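Local atomic coordinates of outer membrane protein Omp121 (Bacteroides thetaiotaomicron, PDB entry 5FQ8), a protein that probably imports nutrients, perhaps peptides, across the bacterial outer membrane as a member of the TonB-dependent receptor family. Residues 769-772 / 776-779; 225-230 / 427-432; 529-534 / 539-544; 743-748 / 954-959; 919-922 / 928-931. One frame throughout, in Å; residues are numbered along the deposited sequence.

Contact 1. Residues 769-772 / 776-779; sequences AERD and RIVV
Ile777 lays its CD1 over one face of the Arg771 guanidinium, 3.7 Å above that plane and displaced toward its rim. The second flat pair, the Asp772 carboxylate and the Arg776 guanidinium, is not coplanar: the planes stand 54° apart and the approach is oblique. Asp772 OD2 nevertheless comes within 2.8 Å of Arg776 NE, a salt bridge. The other oxygen, Asp772 OD1, takes the backbone N-H of Arg776 at 2.7 Å, the donor standing 48° out of the carboxylate plane. Gln774 N, in the intervening turn, also donates to this oxygen, as in an Asx turn. A chi1 of 68° sets Asp772 CG between its own backbone N and carbonyl carbon, and from there the carboxylate reaches the start of the returning chain.

Two backbone bonds flank the single bridge between Arg771 and Ile777: Asp772 N to Arg776 O at 2.8 Å, and Val778 N to Glu770 O at 2.8 Å. Apolar contact fills in behind them. Ile777 CD1 also meets the methyl of Ala769, and Val778 CG2 lies 3.7 Å from Glu770 CG, while the Glu770 carboxylate runs on to a salt bridge with Lys862 of strand 859-865.

The pairing marks a tight reversal just ahead of strand 777-778, which runs parallel to strand 859-865. Both oxygens of the buried Asp772 carboxylate are engaged, one by backbone N-H groups and the other by a guanidinium, which would be expected to favour its ionised form and to tie the turn at both ends.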
# COMPACT_ATOMS: atom_id res chain seq x y z
N ALA B 769 43.19 1.69 -15.66
CA ALA B 769 43.53 2.37 -16.90
C ALA B 769 44.39 1.48 -17.79
O ALA B 769 45.01 0.52 -17.34
CB ALA B 769 44.26 3.68 -16.62
N GLU B 770 44.38 1.81 -19.07
CA GLU B 770 45.16 1.07 -20.05
C GLU B 770 46.64 1.38 -19.91
O GLU B 770 47.04 2.50 -19.56
CB GLU B 770 44.67 1.41 -21.46
CG GLU B 770 45.33 0.60 -22.57
CD GLU B 770 44.93 1.03 -23.96
OE1 GLU B 770 44.38 2.13 -24.12
OE2 GLU B 770 45.16 0.25 -24.89
N ARG B 771 47.47 0.38 -20.16
CA ARG B 771 48.92 0.52 -20.11
C ARG B 771 49.53 0.02 -21.41
O ARG B 771 48.98 -0.87 -22.07
CB ARG B 771 49.54 -0.25 -18.94
CG ARG B 771 48.94 0.03 -17.58
CD ARG B 771 49.69 1.12 -16.84
NE ARG B 771 49.03 1.46 -15.59
CZ ARG B 771 49.58 2.18 -14.61
NH1 ARG B 771 50.81 2.64 -14.72
NH2 ARG B 771 48.89 2.42 -13.52
N ASP B 772 50.66 0.60 -21.79
CA ASP B 772 51.36 0.11 -22.97
C ASP B 772 52.14 -1.14 -22.58
O ASP B 772 52.24 -1.47 -21.41
CB ASP B 772 52.24 1.23 -23.54
CG ASP B 772 53.40 1.60 -22.66
OD1 ASP B 772 53.66 0.93 -21.65
OD2 ASP B 772 54.09 2.58 -23.00
N ARG B 776 53.61 1.93 -19.14
CA ARG B 776 53.21 3.33 -19.03
C ARG B 776 51.71 3.49 -19.22
O ARG B 776 51.04 2.69 -19.89
CB ARG B 776 54.01 4.16 -20.04
CG ARG B 776 55.52 4.15 -19.76
CD ARG B 776 56.35 4.73 -20.91
NE ARG B 776 56.38 3.84 -22.06
CZ ARG B 776 56.82 4.18 -23.27
NH1 ARG B 776 57.26 5.41 -23.50
NH2 ARG B 776 56.81 3.29 -24.26
N ILE B 777 51.18 4.54 -18.61
CA ILE B 777 49.74 4.76 -18.53
C ILE B 777 49.27 5.44 -19.81
O ILE B 777 49.84 6.45 -20.23
CB ILE B 777 49.39 5.59 -17.29
CG1 ILE B 777 47.89 5.78 -17.17
CG2 ILE B 777 50.02 6.93 -17.35
CD1 ILE B 777 47.32 4.86 -16.21
N VAL B 778 48.25 4.88 -20.43
CA VAL B 778 47.72 5.49 -21.64
C VAL B 778 46.76 6.60 -21.24
O VAL B 778 45.90 6.40 -20.38
CB VAL B 778 47.02 4.46 -22.53
CG1 VAL B 778 46.59 5.11 -23.81
CG2 VAL B 778 47.92 3.29 -22.79
N VAL B 779 46.90 7.75 -21.86
CA VAL B 779 45.97 8.84 -21.63
C VAL B 779 45.49 9.37 -22.98
O VAL B 779 46.02 9.04 -24.03
CB VAL B 779 46.60 9.97 -20.81
CG1 VAL B 779 46.89 9.49 -19.42
CG2 VAL B 779 47.85 10.41 -21.48

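Contact 2. Residues 225-230 / 427-432; sequences WGNVYN and GTPNGE
Asn227 and Asn430 reach for each other from opposite directions, with their amide planes 58° apart. Asn227 ND2 donates to Asn430 OD1 at 2.8 Å, and the donor stands above the carbonyl plane of Asn430, 37° out of it, with a C=O...N angle of only 103°. A water bridges the two amides, donating to Asn227 OD1 at 2.7 Å and to Asn430 OD1 at 3.1 Å, so one carbonyl oxygen receives both the amide and the water. Pro429 slides past Asn227 in the opposing sense, and its CB touches Asn227 OD1 at 3.5 Å. The backbone O of Tyr359 accepts from Asn430 ND2 and, weakly, from Asn227 ND2, so it serves both amides. An alanine at Asn227 would remove the amide and is likely to leave Asn430 OD1 without its protein donor and the bridging water with one mate fewer. Asn227 lies on the weakly bonded edge strand of about 227-229 in a small antiparallel sheet, paired with strand 232-237, beyond which lies strand 222-225. Its partners lie in the loop that follows helix 420-424 and precedes the long strand 446-469, so a side-chain hydrogen bond and a shared water join two excursions of the chain far apart in sequence.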
# COMPACT_ATOMS: atom_id res chain seq x y z
N TRP B 225 28.09 33.57 -1.43
CA TRP B 225 27.81 32.15 -1.47
C TRP B 225 26.31 31.95 -1.31
O TRP B 225 25.58 32.84 -0.87
CB TRP B 225 28.59 31.39 -0.39
CG TRP B 225 28.15 31.66 0.99
CD1 TRP B 225 28.41 32.75 1.74
CD2 TRP B 225 27.38 30.79 1.79
NE1 TRP B 225 27.84 32.63 2.97
CE2 TRP B 225 27.20 31.42 3.03
CE3 TRP B 225 26.81 29.54 1.59
CZ2 TRP B 225 26.47 30.85 4.05
CZ3 TRP B 225 26.10 28.97 2.61
CH2 TRP B 225 25.93 29.62 3.81
N GLY B 226 25.85 30.77 -1.70
CA GLY B 226 24.48 30.39 -1.46
C GLY B 226 23.52 31.05 -2.42
O GLY B 226 23.89 31.81 -3.31
N ASN B 227 22.25 30.73 -2.24
CA ASN B 227 21.22 31.27 -3.10
C ASN B 227 20.92 32.71 -2.74
O ASN B 227 21.54 33.31 -1.86
CB ASN B 227 19.97 30.42 -3.02
CG ASN B 227 19.95 29.33 -4.03
OD1 ASN B 227 20.18 29.56 -5.21
ND2 ASN B 227 19.70 28.11 -3.59
N VAL B 228 19.96 33.28 -3.46
CA VAL B 228 19.55 34.66 -3.26
C VAL B 228 18.12 34.65 -2.78
O VAL B 228 17.26 34.04 -3.42
CB VAL B 228 19.69 35.49 -4.54
CG1 VAL B 228 19.38 36.93 -4.25
CG2 VAL B 228 21.08 35.37 -5.10
N TYR B 229 17.86 35.29 -1.66
CA TYR B 229 16.53 35.33 -1.08
C TYR B 229 16.14 36.78 -0.89
O TYR B 229 16.84 37.53 -0.20
CB TYR B 229 16.48 34.58 0.26
CG TYR B 229 15.23 34.83 1.08
CD1 TYR B 229 15.17 35.88 1.99
CD2 TYR B 229 14.13 33.99 0.97
CE1 TYR B 229 14.04 36.10 2.74
CE2 TYR B 229 13.00 34.20 1.72
CZ TYR B 229 12.96 35.26 2.61
OH TYR B 229 11.83 35.47 3.36
N ASN B 230 15.02 37.17 -1.49
CA ASN B 230 14.46 38.50 -1.32
C ASN B 230 15.50 39.56 -1.66
O ASN B 230 15.68 40.55 -0.93
CB ASN B 230 13.93 38.69 0.10
CG ASN B 230 12.96 39.84 0.20
OD1 ASN B 230 13.01 40.78 -0.60
ND2 ASN B 230 12.08 39.78 1.18
N GLY B 427 8.52 28.48 -7.28
CA GLY B 427 8.88 29.82 -6.87
C GLY B 427 10.23 29.97 -6.21
O GLY B 427 10.61 31.09 -5.88
N THR B 428 10.95 28.90 -6.01
CA THR B 428 12.24 28.94 -5.35
C THR B 428 13.35 28.59 -6.32
O THR B 428 13.10 27.97 -7.36
CB THR B 428 12.26 27.96 -4.19
OG1 THR B 428 12.10 26.64 -4.70
CG2 THR B 428 11.15 28.27 -3.23
N PRO B 429 14.59 28.98 -6.03
CA PRO B 429 15.67 28.62 -6.94
C PRO B 429 15.94 27.14 -7.03
O PRO B 429 16.44 26.68 -8.05
CB PRO B 429 16.87 29.37 -6.36
CG PRO B 429 16.29 30.47 -5.60
CD PRO B 429 15.04 29.93 -5.01
N ASN B 430 15.59 26.37 -6.02
CA ASN B 430 16.14 25.03 -5.91
C ASN B 430 15.38 23.77 -6.35
O ASN B 430 16.00 22.73 -6.36
CB ASN B 430 16.53 24.79 -4.46
CG ASN B 430 17.87 25.38 -4.11
OD1 ASN B 430 18.61 25.87 -4.95
ND2 ASN B 430 18.21 25.31 -2.83
N GLY B 431 14.11 23.77 -6.73
CA GLY B 431 13.30 24.92 -7.07
C GLY B 431 12.86 24.85 -8.53
O GLY B 431 13.40 24.09 -9.33
N GLU B 432 11.85 25.65 -8.85
CA GLU B 432 11.52 25.90 -10.24
C GLU B 432 12.73 26.42 -11.00
O GLU B 432 12.90 26.12 -12.18
CB GLU B 432 10.38 26.90 -10.30
CG GLU B 432 9.73 27.04 -11.64
CD GLU B 432 8.92 28.30 -11.73
OE1 GLU B 432 8.63 28.88 -10.67
OE2 GLU B 432 8.60 28.72 -12.86
O HOH W 1 19.68 27.79 -7.13

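Contact 3. Residues 529-534 / 539-544; sequences QFEGSW and YLTVTA
Gln529 swings its CG away from the backbone N (chi1 -178°) and runs on extended, alongside Thr543 and pointing the same way. Thr543, with chi1 57°, carries its methyl beside its own backbone N, where CG2 meets Gln529 CG at 3.7 Å; Thr541 CG2 reaches the same Gln529 CG at 4.0 Å from an oblique direction. Farther along, Tyr539 brings the CD1-CE1 side of its ring near Ser533 CB and OG. Replacing Gln529 by a glycine would probably open a gap beside the methyls of Thr541 and Thr543. The backbones hold the register: Phe530 and Val542 exchange a pair of N-H...O bonds, as do Gly532 and Leu540, with Phe530 N at 2.7 Å from Val542 O and Leu540 N at the same 2.7 Å from Gly532 O. Phe530, Leu540 and Val542 occupy the surface face, probably toward lipid. The face of Gln529, Glu531, Tyr539 and Thr543 touches Ala39, Ala151 and Leu152 of the plug. With strand directions 167° apart, this is an antiparallel hairpin of the transmembrane barrel characteristic of TonB-dependent receptors.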
# COMPACT_ATOMS: atom_id res chain seq x y z
N GLN B 529 25.06 -40.35 19.12
CA GLN B 529 26.37 -39.84 19.50
C GLN B 529 26.98 -40.76 20.55
O GLN B 529 26.53 -40.78 21.69
CB GLN B 529 26.26 -38.41 20.02
CG GLN B 529 27.55 -37.78 20.38
CD GLN B 529 27.42 -36.29 20.53
OE1 GLN B 529 26.60 -35.67 19.86
NE2 GLN B 529 28.21 -35.70 21.41
N PHE B 530 28.02 -41.50 20.17
CA PHE B 530 28.65 -42.48 21.05
C PHE B 530 29.94 -41.93 21.62
O PHE B 530 30.87 -41.61 20.87
CB PHE B 530 28.93 -43.77 20.29
CG PHE B 530 29.48 -44.86 21.15
CD1 PHE B 530 28.69 -45.47 22.11
CD2 PHE B 530 30.78 -45.31 20.97
CE1 PHE B 530 29.19 -46.49 22.89
CE2 PHE B 530 31.28 -46.33 21.75
CZ PHE B 530 30.49 -46.92 22.72
N GLU B 531 30.02 -41.87 22.95
CA GLU B 531 31.20 -41.38 23.66
C GLU B 531 31.90 -42.54 24.34
O GLU B 531 31.34 -43.16 25.25
CB GLU B 531 30.80 -40.33 24.70
CG GLU B 531 31.93 -39.88 25.61
CD GLU B 531 32.29 -38.44 25.40
OE1 GLU B 531 31.53 -37.74 24.70
OE2 GLU B 531 33.34 -38.00 25.91
N GLY B 532 33.13 -42.82 23.91
CA GLY B 532 33.98 -43.83 24.55
C GLY B 532 35.11 -43.16 25.32
O GLY B 532 35.68 -42.17 24.87
N SER B 533 35.43 -43.72 26.48
CA SER B 533 36.36 -43.10 27.41
C SER B 533 37.19 -44.15 28.14
O SER B 533 36.64 -45.14 28.64
CB SER B 533 35.60 -42.24 28.42
OG SER B 533 36.42 -41.84 29.49
N TRP B 534 38.51 -43.95 28.19
CA TRP B 534 39.43 -44.84 28.92
C TRP B 534 40.26 -44.02 29.90
O TRP B 534 41.21 -43.34 29.50
CB TRP B 534 40.34 -45.60 27.96
CG TRP B 534 41.11 -46.74 28.60
CD1 TRP B 534 40.71 -48.04 28.71
CD2 TRP B 534 42.42 -46.68 29.20
NE1 TRP B 534 41.67 -48.78 29.34
CE2 TRP B 534 42.73 -47.97 29.66
CE3 TRP B 534 43.34 -45.65 29.40
CZ2 TRP B 534 43.93 -48.27 30.30
CZ3 TRP B 534 44.53 -45.95 30.04
CH2 TRP B 534 44.82 -47.25 30.47
N TYR B 539 39.69 -40.22 24.98
CA TYR B 539 38.29 -39.91 24.75
C TYR B 539 37.99 -40.08 23.27
O TYR B 539 38.76 -39.64 22.43
CB TYR B 539 37.97 -38.50 25.21
CG TYR B 539 38.00 -38.31 26.70
CD1 TYR B 539 36.98 -38.81 27.50
CD2 TYR B 539 39.01 -37.58 27.30
CE1 TYR B 539 36.98 -38.60 28.86
CE2 TYR B 539 39.02 -37.37 28.66
CZ TYR B 539 38.01 -37.89 29.43
OH TYR B 539 38.03 -37.68 30.79
N LEU B 540 36.88 -40.73 22.97
CA LEU B 540 36.48 -40.99 21.59
C LEU B 540 35.00 -40.69 21.43
O LEU B 540 34.21 -40.90 22.34
CB LEU B 540 36.77 -42.43 21.20
CG LEU B 540 36.54 -42.82 19.75
CD1 LEU B 540 37.69 -42.37 18.89
CD2 LEU B 540 36.36 -44.32 19.64
N THR B 541 34.63 -40.20 20.25
CA THR B 541 33.25 -39.85 19.98
C THR B 541 32.88 -40.16 18.54
O THR B 541 33.62 -39.83 17.62
CB THR B 541 33.02 -38.37 20.28
OG1 THR B 541 33.69 -38.03 21.49
CG2 THR B 541 31.55 -38.11 20.44
N VAL B 542 31.72 -40.79 18.35
CA VAL B 542 31.22 -41.12 17.03
C VAL B 542 29.81 -40.55 16.88
O VAL B 542 28.91 -40.91 17.65
CB VAL B 542 31.21 -42.63 16.79
CG1 VAL B 542 30.39 -42.97 15.58
CG2 VAL B 542 32.61 -43.11 16.61
N THR B 543 29.62 -39.67 15.90
CA THR B 543 28.34 -39.01 15.67
C THR B 543 27.75 -39.43 14.34
O THR B 543 28.47 -39.65 13.36
CB THR B 543 28.48 -37.50 15.67
OG1 THR B 543 29.44 -37.11 14.69
CG2 THR B 543 28.91 -37.00 17.02
N ALA B 544 26.42 -39.50 14.30
CA ALA B 544 25.70 -39.87 13.09
C ALA B 544 24.32 -39.23 13.12
O ALA B 544 23.65 -39.24 14.16
CB ALA B 544 25.56 -41.38 12.95

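Contact 4. Residues 743-748 / 954-959; sequences TIYGLN and TSFGND
Tyr745 belongs to a classic beta bulge, in which it and Ile744 both face Met753 of the next strand, and it meets Phe956, held in an ST turn of the distant loop 954-959. In that turn Thr954 OG1 accepts the backbone N-H of Phe956 at 3.1 Å. The same hydroxyl has the carbonyls of Gly962 and Gly965 within hydrogen-bonding reach, so its one proton must be shared between them or go to one.

The contact itself is one aromatic pair. The side chains cross at about a right angle, while the ring planes lie 43° apart with centroids separated by 4.6 Å, an oblique aromatic pair. Each ring offers a face: Phe956 CD1 sits over that of Tyr745, and Tyr745 CE2 over that of Phe956. The rings meet at the phenol end, with Phe956 CE1 3.5 Å from Tyr745 CZ and the hydroxyl beside it. Turned back from its carbonyl carbon (chi1 -48°), Phe956 CG lies beside its own backbone N and the ring projects toward the bulge.

Around the pair, Tyr964 packs edge-to-face with Tyr745, and Leu120 of the plug touches the same tyrosine. On the other side of the bulge, Asn748 makes backbone hydrogen bonds to the bound peptide.

Between the two segments the interaction is therefore dispersion and ring electrostatics, without a polar link. The directional restraint comes from elsewhere: the bulge pairing and the ST turn probably restrain the backbones that carry the two rings, and the rings supply a largely apolar join where the loop, the plug and the segment that meets the bound peptide come together.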
# COMPACT_ATOMS: atom_id res chain seq x y z
N THR B 743 28.12 -13.33 -9.75
CA THR B 743 28.12 -12.12 -8.95
C THR B 743 27.59 -12.39 -7.55
O THR B 743 26.59 -13.09 -7.38
CB THR B 743 27.26 -11.06 -9.62
OG1 THR B 743 27.63 -10.93 -10.99
CG2 THR B 743 27.45 -9.75 -8.94
N ILE B 744 28.25 -11.81 -6.55
CA ILE B 744 27.77 -11.80 -5.18
C ILE B 744 27.13 -10.46 -4.82
O ILE B 744 26.10 -10.42 -4.16
CB ILE B 744 28.91 -12.15 -4.21
CG1 ILE B 744 29.29 -13.61 -4.35
CG2 ILE B 744 28.51 -11.89 -2.80
CD1 ILE B 744 30.50 -13.96 -3.56
N TYR B 745 27.75 -9.38 -5.26
CA TYR B 745 27.16 -8.05 -5.21
C TYR B 745 28.01 -7.16 -6.08
O TYR B 745 29.20 -7.42 -6.25
CB TYR B 745 27.07 -7.51 -3.78
CG TYR B 745 26.22 -6.30 -3.72
CD1 TYR B 745 24.84 -6.41 -3.58
CD2 TYR B 745 26.76 -5.04 -3.88
CE1 TYR B 745 24.05 -5.32 -3.56
CE2 TYR B 745 25.97 -3.94 -3.86
CZ TYR B 745 24.61 -4.09 -3.70
OH TYR B 745 23.80 -3.00 -3.69
N GLY B 746 27.40 -6.12 -6.66
CA GLY B 746 28.15 -5.30 -7.60
C GLY B 746 27.35 -4.27 -8.36
O GLY B 746 26.21 -4.52 -8.74
N LEU B 747 27.94 -3.11 -8.61
CA LEU B 747 27.27 -2.06 -9.36
C LEU B 747 27.29 -2.34 -10.86
O LEU B 747 28.21 -2.98 -11.37
CB LEU B 747 27.93 -0.72 -9.08
CG LEU B 747 28.11 -0.38 -7.61
CD1 LEU B 747 28.93 0.87 -7.47
CD2 LEU B 747 26.78 -0.22 -6.92
N ASN B 748 26.27 -1.86 -11.56
CA ASN B 748 26.17 -2.06 -13.00
C ASN B 748 27.18 -1.17 -13.70
O ASN B 748 27.13 0.06 -13.55
CB ASN B 748 24.76 -1.73 -13.50
CG ASN B 748 24.48 -2.29 -14.89
OD1 ASN B 748 24.64 -1.60 -15.89
ND2 ASN B 748 24.07 -3.55 -14.95
N THR B 954 29.51 -1.47 6.74
CA THR B 954 28.84 -1.95 5.53
C THR B 954 27.52 -1.24 5.32
O THR B 954 27.00 -0.55 6.20
CB THR B 954 28.58 -3.44 5.56
OG1 THR B 954 28.37 -3.89 4.23
CG2 THR B 954 27.36 -3.76 6.37
N SER B 955 26.98 -1.41 4.12
CA SER B 955 25.62 -1.03 3.81
C SER B 955 24.85 -2.19 3.25
O SER B 955 23.73 -2.02 2.77
CB SER B 955 25.59 0.12 2.81
OG SER B 955 25.94 1.31 3.46
N PHE B 956 25.40 -3.38 3.35
CA PHE B 956 24.87 -4.53 2.66
C PHE B 956 24.78 -5.72 3.61
O PHE B 956 24.87 -6.87 3.19
CB PHE B 956 25.72 -4.83 1.44
CG PHE B 956 25.99 -3.62 0.60
CD1 PHE B 956 25.01 -3.13 -0.24
CD2 PHE B 956 27.17 -2.94 0.70
CE1 PHE B 956 25.23 -2.00 -0.98
CE2 PHE B 956 27.40 -1.81 -0.04
CZ PHE B 956 26.42 -1.34 -0.88
N GLY B 957 24.59 -5.45 4.88
CA GLY B 957 24.23 -6.49 5.82
C GLY B 957 25.39 -7.14 6.53
O GLY B 957 26.56 -6.81 6.35
N ASN B 958 25.05 -8.10 7.38
CA ASN B 958 26.02 -8.71 8.26
C ASN B 958 26.51 -10.05 7.76
O ASN B 958 27.04 -10.82 8.54
CB ASN B 958 25.40 -8.89 9.64
CG ASN B 958 24.32 -9.94 9.65
OD1 ASN B 958 23.66 -10.17 8.65
ND2 ASN B 958 24.14 -10.59 10.78
N ASP B 959 26.30 -10.37 6.48
CA ASP B 959 26.85 -11.63 6.01
C ASP B 959 27.75 -11.41 4.80
O ASP B 959 28.44 -10.39 4.71
CB ASP B 959 25.74 -12.62 5.69
CG ASP B 959 26.19 -14.04 5.86
OD1 ASP B 959 27.00 -14.48 5.04
OD2 ASP B 959 25.77 -14.71 6.81

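Contact 5. Residues 919-922 / 928-931; sequences RWLA and AVKV
Leu921 and Val929 meet through apolar side-chain contact, with Leu921 CD2 lying 4.0 Å from Val929 CG2. The two chains cross at a slant, branch against branch. On Val929 the touching methyl is the one beside the backbone N: with chi1 170°, CG1 takes the position anti to that nitrogen and CG2 is left turned toward the incoming leucine.

A second kind of contact is side chain against backbone. The other leucine methyl, Leu921 CD1, rests on the strand's main chain, 3.7 Å from Ala928 CA and 3.8 Å from Val929 N. Ala928 points its CB away from 919-922, its methyl touching Lys918 and Lys983, and what Leu921 covers is the alanine's backbone. In the isobutyl group, CD1 thus lies chiefly against the backbone, though also near Val929 CG2, while CD2 meets that branch.

Polar bonding contributes nothing directly between 919-922 and 928-931. It acts on the strand from its neighbours instead: Ala928 and Lys930 make backbone hydrogen bonds to Lys983 and Met981, and Val929 and Val931 to Leu916 and Trp914.

Those bonds place the contact in the fold. Strand 928-941 lies between strand 899-915 and the C-terminal strand 973-983, antiparallel to both, as in the closing part of a TonB-dependent receptor barrel. The segment 919-922 belongs to the connection from strand 899-915 into strand 928-941, and Leu921 packs that connection against the early part of the strand it leads to.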
# COMPACT_ATOMS: atom_id res chain seq x y z
N ARG B 919 34.71 -4.80 53.32
CA ARG B 919 34.63 -4.21 54.66
C ARG B 919 33.83 -2.92 54.65
O ARG B 919 33.09 -2.65 55.60
CB ARG B 919 36.04 -3.96 55.20
CG ARG B 919 36.88 -5.22 55.41
CD ARG B 919 38.34 -4.93 55.11
NE ARG B 919 38.64 -5.12 53.69
CZ ARG B 919 39.62 -4.50 53.03
NH1 ARG B 919 40.40 -3.63 53.67
NH2 ARG B 919 39.83 -4.74 51.74
N TRP B 920 33.96 -2.12 53.60
CA TRP B 920 33.23 -0.85 53.56
C TRP B 920 31.74 -1.07 53.53
O TRP B 920 30.97 -0.21 53.98
CB TRP B 920 33.64 -0.04 52.33
CG TRP B 920 35.03 0.48 52.37
CD1 TRP B 920 35.97 0.25 53.33
CD2 TRP B 920 35.65 1.32 51.40
NE1 TRP B 920 37.13 0.90 53.01
CE2 TRP B 920 36.96 1.56 51.83
CE3 TRP B 920 35.22 1.89 50.20
CZ2 TRP B 920 37.85 2.34 51.11
CZ3 TRP B 920 36.10 2.67 49.49
CH2 TRP B 920 37.40 2.89 49.94
N LEU B 921 31.30 -2.19 52.99
CA LEU B 921 29.90 -2.55 52.95
C LEU B 921 29.67 -3.52 54.10
O LEU B 921 30.05 -4.69 54.01
CB LEU B 921 29.52 -3.18 51.62
CG LEU B 921 30.37 -2.80 50.42
CD1 LEU B 921 30.10 -3.81 49.34
CD2 LEU B 921 30.02 -1.41 49.97
N ALA B 922 29.08 -3.03 55.17
CA ALA B 922 28.77 -3.93 56.27
C ALA B 922 27.57 -3.37 56.99
O ALA B 922 26.60 -4.08 57.24
CB ALA B 922 29.96 -4.08 57.20
N ALA B 928 27.99 -6.55 47.42
CA ALA B 928 29.15 -6.19 46.61
C ALA B 928 28.84 -4.88 45.93
O ALA B 928 27.68 -4.50 45.80
CB ALA B 928 29.48 -7.26 45.58
N VAL B 929 29.88 -4.16 45.55
CA VAL B 929 29.75 -2.93 44.77
C VAL B 929 30.96 -2.83 43.87
O VAL B 929 32.09 -2.85 44.35
CB VAL B 929 29.65 -1.67 45.65
CG1 VAL B 929 29.76 -0.46 44.78
CG2 VAL B 929 28.36 -1.64 46.39
N LYS B 930 30.74 -2.73 42.56
CA LYS B 930 31.82 -2.54 41.60
C LYS B 930 31.49 -1.37 40.70
O LYS B 930 30.56 -1.44 39.90
CB LYS B 930 32.07 -3.80 40.77
CG LYS B 930 33.22 -3.62 39.78
CD LYS B 930 33.41 -4.79 38.84
CE LYS B 930 34.23 -5.89 39.46
NZ LYS B 930 34.93 -6.71 38.44
N VAL B 931 32.23 -0.29 40.84
CA VAL B 931 32.19 0.77 39.85
C VAL B 931 33.10 0.36 38.69
O VAL B 931 34.04 -0.41 38.87
CB VAL B 931 32.62 2.11 40.47
CG1 VAL B 931 32.66 3.20 39.45
CG2 VAL B 931 31.64 2.50 41.53

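Overall arrangement
From the N terminus, contact 2 comes first, joining 225-230 to 427-432 and so closing a loop of nearly two hundred residues between two outlying excursions. Contact 3 follows as a short barrel hairpin, on the opposite side of the chain's centre, about 78 Å from contact 2 between centres. Contact 4 then opens at 743 and closes at 959, spanning more than two hundred residues and tying a strand region to a late loop near the plug. Nested inside it lie contact 1, a tight turn, and contact 5, a short barrel connection. The nearest atoms of contacts 1 and 4 are about 16 Å apart. None of the loops cross.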